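Local coordinates for protein ACDH-11, isoform b (Caenorhabditis elegans, PDB 4Y9J) that belongs to the acyl-CoA dehydrogenase family of flavoproteins and holds flavin-adenine dinucleotide in a four-chain assembly, at residues 53-66 with 127-139. Numbering follows the deposited sequence.
Sequences DLSKFGDRITSEVE and HQVAKLFLFSPSA
Helices 53-66 and 127-135 run nearly parallel, their axes 10.3 Å apart at closest approach and crossing at -16°. Leu-54 drops as a knob among His-127, Ala-130, Lys-131 and Leu-134. Leu-54 CD1 meets Ala-130 CB at 3.6 Å, while CD2 lies against CA and CB of Lys-131. About a turn after Leu-54, the Phe-57 ring takes the extended Lys-131 chain over one face, with Lys-131 CE 3.9 Å from the ring centroid in a CH-pi contact; Ile-61 CD1 covers the opposite face. Lys-131 NZ, still over that first face in a cation-pi contact, forms a salt bridge through the syn lone pair of Asp-53 OD2 at 2.9 Å and another to Glu-108. The same Asp-53 OD2 accepts from His-127 NE2 at 2.9 Å, in the imidazole plane but on the anti side and 34° out of the carboxylate plane, so two donors grip one oxygen. Both helices belong to the AidB-like N-terminal helical domain of this acyl-CoA dehydrogenase fold. Farther along, Val-65 CG1 packs on Phe-135 CE1 at 3.7 Å, beside Leu-101 and Cys-105 of helix 96-107. At the other end of the contact, Ser-138 OG donates to Glu-66 OE1 at 2.7 Å; Glu-66, bent at chi2 (74°), turns its carboxylate back to this hydroxyl, and Arg-329 of helix 304-338 binds both side chains.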
loop_
_atom_site.group_PDB
_atom_site.type_symbol
_atom_site.label_atom_id
_atom_site.label_comp_id
_atom_site.label_asym_id
_atom_site.label_seq_id
_atom_site.Cartn_x
_atom_site.Cartn_y
_atom_site.Cartn_z
ATOM N N ASP B 53 -6.507 31.149 28.415
ATOM C CA ASP B 53 -5.603 30.192 27.785
ATOM C C ASP B 53 -6.348 29.086 27.017
ATOM O O ASP B 53 -6.024 28.742 25.881
ATOM C CB ASP B 53 -4.672 29.559 28.790
ATOM C CG ASP B 53 -3.662 28.636 28.131
ATOM O OD1 ASP B 53 -2.808 29.085 27.312
ATOM O OD2 ASP B 53 -3.691 27.487 28.462
ATOM N N LEU B 54 -7.374 28.532 27.639
ATOM C CA LEU B 54 -8.099 27.443 27.087
ATOM C C LEU B 54 -8.922 27.852 25.886
ATOM O O LEU B 54 -8.977 27.109 24.888
ATOM C CB LEU B 54 -8.977 26.783 28.144
ATOM C CG LEU B 54 -8.199 26.116 29.278
ATOM C CD1 LEU B 54 -9.247 25.680 30.293
ATOM C CD2 LEU B 54 -7.404 24.896 28.801
ATOM N N SER B 55 -9.531 29.023 25.957
ATOM C CA SER B 55 -10.292 29.524 24.855
ATOM C C SER B 55 -9.411 29.756 23.600
ATOM O O SER B 55 -9.811 29.378 22.479
ATOM C CB SER B 55 -11.017 30.803 25.238
ATOM O OG SER B 55 -11.917 31.118 24.193
ATOM N N LYS B 56 -8.223 30.319 23.804
ATOM C CA LYS B 56 -7.247 30.538 22.741
ATOM C C LYS B 56 -6.806 29.198 22.194
ATOM O O LYS B 56 -6.821 28.996 20.967
ATOM C CB LYS B 56 -6.071 31.394 23.233
ATOM C CG LYS B 56 -4.917 31.539 22.221
ATOM C CD LYS B 56 -3.900 32.583 22.677
ATOM C CE LYS B 56 -2.665 32.525 21.797
ATOM N NZ LYS B 56 -1.464 32.914 22.572
ATOM N N PHE B 57 -6.516 28.245 23.079
ATOM C CA PHE B 57 -6.153 26.912 22.627
ATOM C C PHE B 57 -7.234 26.242 21.822
ATOM O O PHE B 57 -6.952 25.503 20.864
ATOM C CB PHE B 57 -5.722 26.065 23.829
ATOM C CG PHE B 57 -5.119 24.744 23.489
ATOM C CD1 PHE B 57 -4.011 24.641 22.624
ATOM C CD2 PHE B 57 -5.621 23.601 24.037
ATOM C CE1 PHE B 57 -3.465 23.426 22.341
ATOM C CE2 PHE B 57 -5.096 22.357 23.755
ATOM C CZ PHE B 57 -4.019 22.266 22.875
ATOM N N GLY B 58 -8.484 26.430 22.201
ATOM C CA GLY B 58 -9.601 25.948 21.431
ATOM C C GLY B 58 -9.637 26.413 19.994
ATOM O O GLY B 58 -10.038 25.630 19.133
ATOM N N ASP B 59 -9.233 27.650 19.724
ATOM C CA ASP B 59 -9.138 28.119 18.355
ATOM C C ASP B 59 -7.942 27.506 17.638
ATOM O O ASP B 59 -7.966 27.287 16.404
ATOM C CB ASP B 59 -9.023 29.605 18.255
ATOM C CG ASP B 59 -10.290 30.345 18.672
ATOM O OD1 ASP B 59 -11.438 29.823 18.592
ATOM O OD2 ASP B 59 -10.127 31.521 19.049
ATOM N N ARG B 60 -6.908 27.205 18.399
ATOM C CA ARG B 60 -5.788 26.481 17.824
ATOM C C ARG B 60 -6.164 25.060 17.457
ATOM O O ARG B 60 -5.641 24.497 16.476
ATOM C CB ARG B 60 -4.615 26.484 18.748
ATOM C CG ARG B 60 -3.333 26.087 18.047
ATOM C CD ARG B 60 -2.083 26.069 18.921
ATOM N NE ARG B 60 -0.900 25.996 18.053
ATOM C CZ ARG B 60 0.353 26.237 18.396
ATOM N NH1 ARG B 60 0.735 26.485 19.634
ATOM N NH2 ARG B 60 1.262 26.164 17.469
ATOM N N ILE B 61 -7.040 24.438 18.247
ATOM C CA ILE B 61 -7.526 23.110 17.955
ATOM C C ILE B 61 -8.258 23.130 16.594
ATOM O O ILE B 61 -8.001 22.267 15.757
ATOM C CB ILE B 61 -8.483 22.560 19.038
ATOM C CG1 ILE B 61 -7.854 22.431 20.435
ATOM C CG2 ILE B 61 -9.130 21.262 18.639
ATOM C CD1 ILE B 61 -6.758 21.467 20.542
ATOM N N THR B 62 -9.182 24.065 16.392
ATOM C CA THR B 62 -9.992 24.056 15.202
ATOM C C THR B 62 -9.169 24.504 13.973
ATOM O O THR B 62 -9.284 23.909 12.909
ATOM C CB THR B 62 -11.252 24.936 15.305
ATOM O OG1 THR B 62 -10.891 26.297 15.577
ATOM C CG2 THR B 62 -12.244 24.364 16.373
ATOM N N SER B 63 -8.283 25.446 14.169
ATOM C CA SER B 63 -7.506 25.997 13.079
ATOM C C SER B 63 -6.303 25.151 12.698
ATOM O O SER B 63 -5.854 25.292 11.576
ATOM C CB SER B 63 -7.092 27.421 13.375
ATOM O OG SER B 63 -6.024 27.485 14.308
ATOM N N GLU B 64 -5.737 24.353 13.615
ATOM C CA GLU B 64 -4.435 23.670 13.397
ATOM C C GLU B 64 -4.375 22.241 13.898
ATOM O O GLU B 64 -4.061 21.307 13.122
ATOM C CB GLU B 64 -3.253 24.454 13.946
ATOM C CG GLU B 64 -1.883 23.880 13.599
ATOM C CD GLU B 64 -0.730 24.620 14.226
ATOM O OE1 GLU B 64 -0.986 25.400 15.199
ATOM O OE2 GLU B 64 0.430 24.448 13.746
ATOM N N VAL B 65 -4.706 22.000 15.157
ATOM C CA VAL B 65 -4.381 20.719 15.757
ATOM C C VAL B 65 -5.234 19.640 15.140
ATOM O O VAL B 65 -4.723 18.577 14.832
ATOM C CB VAL B 65 -4.552 20.698 17.306
ATOM C CG1 VAL B 65 -4.134 19.370 17.865
ATOM C CG2 VAL B 65 -3.724 21.826 17.952
ATOM N N GLU B 66 -6.548 19.871 15.016
ATOM C CA GLU B 66 -7.408 18.855 14.413
ATOM C C GLU B 66 -6.824 18.269 13.069
ATOM O O GLU B 66 -6.866 17.074 12.860
ATOM C CB GLU B 66 -8.811 19.437 14.270
ATOM C CG GLU B 66 -9.789 18.571 13.535
ATOM C CD GLU B 66 -10.300 17.364 14.318
ATOM O OE1 GLU B 66 -9.860 17.035 15.450
ATOM O OE2 GLU B 66 -11.165 16.693 13.757
ATOM N N HIS B 127 -6.243 23.281 35.444
ATOM C CA HIS B 127 -5.938 23.911 34.191
ATOM C C HIS B 127 -5.429 22.810 33.208
ATOM O O HIS B 127 -5.950 22.667 32.126
ATOM C CB HIS B 127 -4.892 24.998 34.436
ATOM C CG HIS B 127 -4.468 25.759 33.226
ATOM N ND1 HIS B 127 -3.600 26.819 33.306
ATOM C CD2 HIS B 127 -4.829 25.662 31.928
ATOM C CE1 HIS B 127 -3.411 27.330 32.103
ATOM N NE2 HIS B 127 -4.137 26.625 31.246
ATOM N N GLN B 128 -4.482 22.016 33.666
ATOM C CA GLN B 128 -3.838 20.998 32.870
ATOM C C GLN B 128 -4.788 19.980 32.393
ATOM O O GLN B 128 -4.798 19.628 31.177
ATOM C CB GLN B 128 -2.700 20.337 33.642
ATOM C CG GLN B 128 -1.884 19.372 32.795
ATOM C CD GLN B 128 -1.155 18.310 33.569
ATOM O OE1 GLN B 128 -1.446 18.036 34.740
ATOM N NE2 GLN B 128 -0.221 17.658 32.889
ATOM N N VAL B 129 -5.619 19.459 33.291
ATOM C CA VAL B 129 -6.624 18.498 32.895
ATOM C C VAL B 129 -7.633 19.026 31.851
ATOM O O VAL B 129 -7.947 18.343 30.898
ATOM C CB VAL B 129 -7.306 17.830 34.139
ATOM C CG1 VAL B 129 -8.509 17.027 33.738
ATOM C CG2 VAL B 129 -6.318 16.892 34.803
ATOM N N ALA B 130 -8.077 20.269 32.001
ATOM C CA ALA B 130 -8.977 20.906 31.008
ATOM C C ALA B 130 -8.290 21.039 29.628
ATOM O O ALA B 130 -8.884 20.796 28.571
ATOM C CB ALA B 130 -9.380 22.313 31.534
ATOM N N LYS B 131 -7.003 21.375 29.657
ATOM C CA LYS B 131 -6.263 21.555 28.422
ATOM C C LYS B 131 -6.077 20.212 27.709
ATOM O O LYS B 131 -6.261 20.129 26.499
ATOM C CB LYS B 131 -4.931 22.278 28.647
ATOM C CG LYS B 131 -4.438 22.980 27.407
ATOM C CD LYS B 131 -3.238 23.877 27.696
ATOM C CE LYS B 131 -3.066 24.821 26.518
ATOM N NZ LYS B 131 -2.055 25.882 26.760
ATOM N N LEU B 132 -5.741 19.177 28.461
ATOM C CA LEU B 132 -5.659 17.827 27.964
ATOM C C LEU B 132 -6.980 17.339 27.402
ATOM O O LEU B 132 -7.007 16.592 26.375
ATOM C CB LEU B 132 -5.192 16.860 29.061
ATOM C CG LEU B 132 -3.749 17.033 29.498
ATOM C CD1 LEU B 132 -3.557 16.376 30.863
ATOM C CD2 LEU B 132 -2.835 16.373 28.477
ATOM N N PHE B 133 -8.056 17.723 28.067
ATOM C CA PHE B 133 -9.383 17.381 27.602
ATOM C C PHE B 133 -9.734 18.022 26.228
ATOM O O PHE B 133 -10.392 17.393 25.386
ATOM C CB PHE B 133 -10.405 17.696 28.672
ATOM C CG PHE B 133 -11.866 17.534 28.243
ATOM C CD1 PHE B 133 -12.476 16.275 28.103
ATOM C CD2 PHE B 133 -12.622 18.679 27.943
ATOM C CE1 PHE B 133 -13.826 16.195 27.744
ATOM C CE2 PHE B 133 -13.959 18.594 27.609
ATOM C CZ PHE B 133 -14.568 17.372 27.520
ATOM N N LEU B 134 -9.328 19.270 26.010
ATOM C CA LEU B 134 -9.482 19.902 24.710
ATOM C C LEU B 134 -8.564 19.245 23.648
ATOM O O LEU B 134 -8.987 19.015 22.499
ATOM C CB LEU B 134 -9.204 21.379 24.794
ATOM C CG LEU B 134 -10.066 22.153 25.786
ATOM C CD1 LEU B 134 -9.596 23.601 25.727
ATOM C CD2 LEU B 134 -11.538 22.031 25.441
ATOM N N PHE B 135 -7.350 18.859 24.051
ATOM C CA PHE B 135 -6.343 18.327 23.124
ATOM C C PHE B 135 -6.719 16.930 22.659
ATOM O O PHE B 135 -6.638 16.626 21.454
ATOM C CB PHE B 135 -4.942 18.331 23.812
ATOM C CG PHE B 135 -3.811 17.843 22.955
ATOM C CD1 PHE B 135 -3.547 18.441 21.725
ATOM C CD2 PHE B 135 -3.021 16.792 23.361
ATOM C CE1 PHE B 135 -2.493 18.055 20.938
ATOM C CE2 PHE B 135 -1.964 16.361 22.546
ATOM C CZ PHE B 135 -1.686 17.011 21.366
ATOM N N SER B 136 -7.150 16.089 23.602
ATOM C CA SER B 136 -7.154 14.625 23.393
ATOM C C SER B 136 -7.850 14.108 22.105
ATOM O O SER B 136 -7.253 13.321 21.374
ATOM C CB SER B 136 -7.675 13.950 24.657
ATOM O OG SER B 136 -7.303 12.584 24.633
ATOM N N PRO B 137 -9.084 14.566 21.795
ATOM C CA PRO B 137 -9.719 14.050 20.603
ATOM C C PRO B 137 -9.177 14.626 19.300
ATOM O O PRO B 137 -9.486 14.095 18.238
ATOM C CB PRO B 137 -11.193 14.434 20.780
ATOM C CG PRO B 137 -11.195 15.571 21.752
ATOM C CD PRO B 137 -10.018 15.355 22.614
ATOM N N SER B 138 -8.361 15.655 19.354
ATOM C CA SER B 138 -7.635 16.083 18.170
ATOM C C SER B 138 -6.162 15.753 18.084
ATOM O O SER B 138 -5.482 16.208 17.151
ATOM C CB SER B 138 -7.732 17.591 18.092
ATOM O OG SER B 138 -9.078 17.949 17.892
ATOM N N ALA B 139 -5.648 14.962 19.026
ATOM C CA ALA B 139 -4.243 14.855 19.261
ATOM C C ALA B 139 -3.531 13.898 18.340
ATOM O O ALA B 139 -2.337 13.810 18.379
ATOM C CB ALA B 139 -4.016 14.381 20.709
#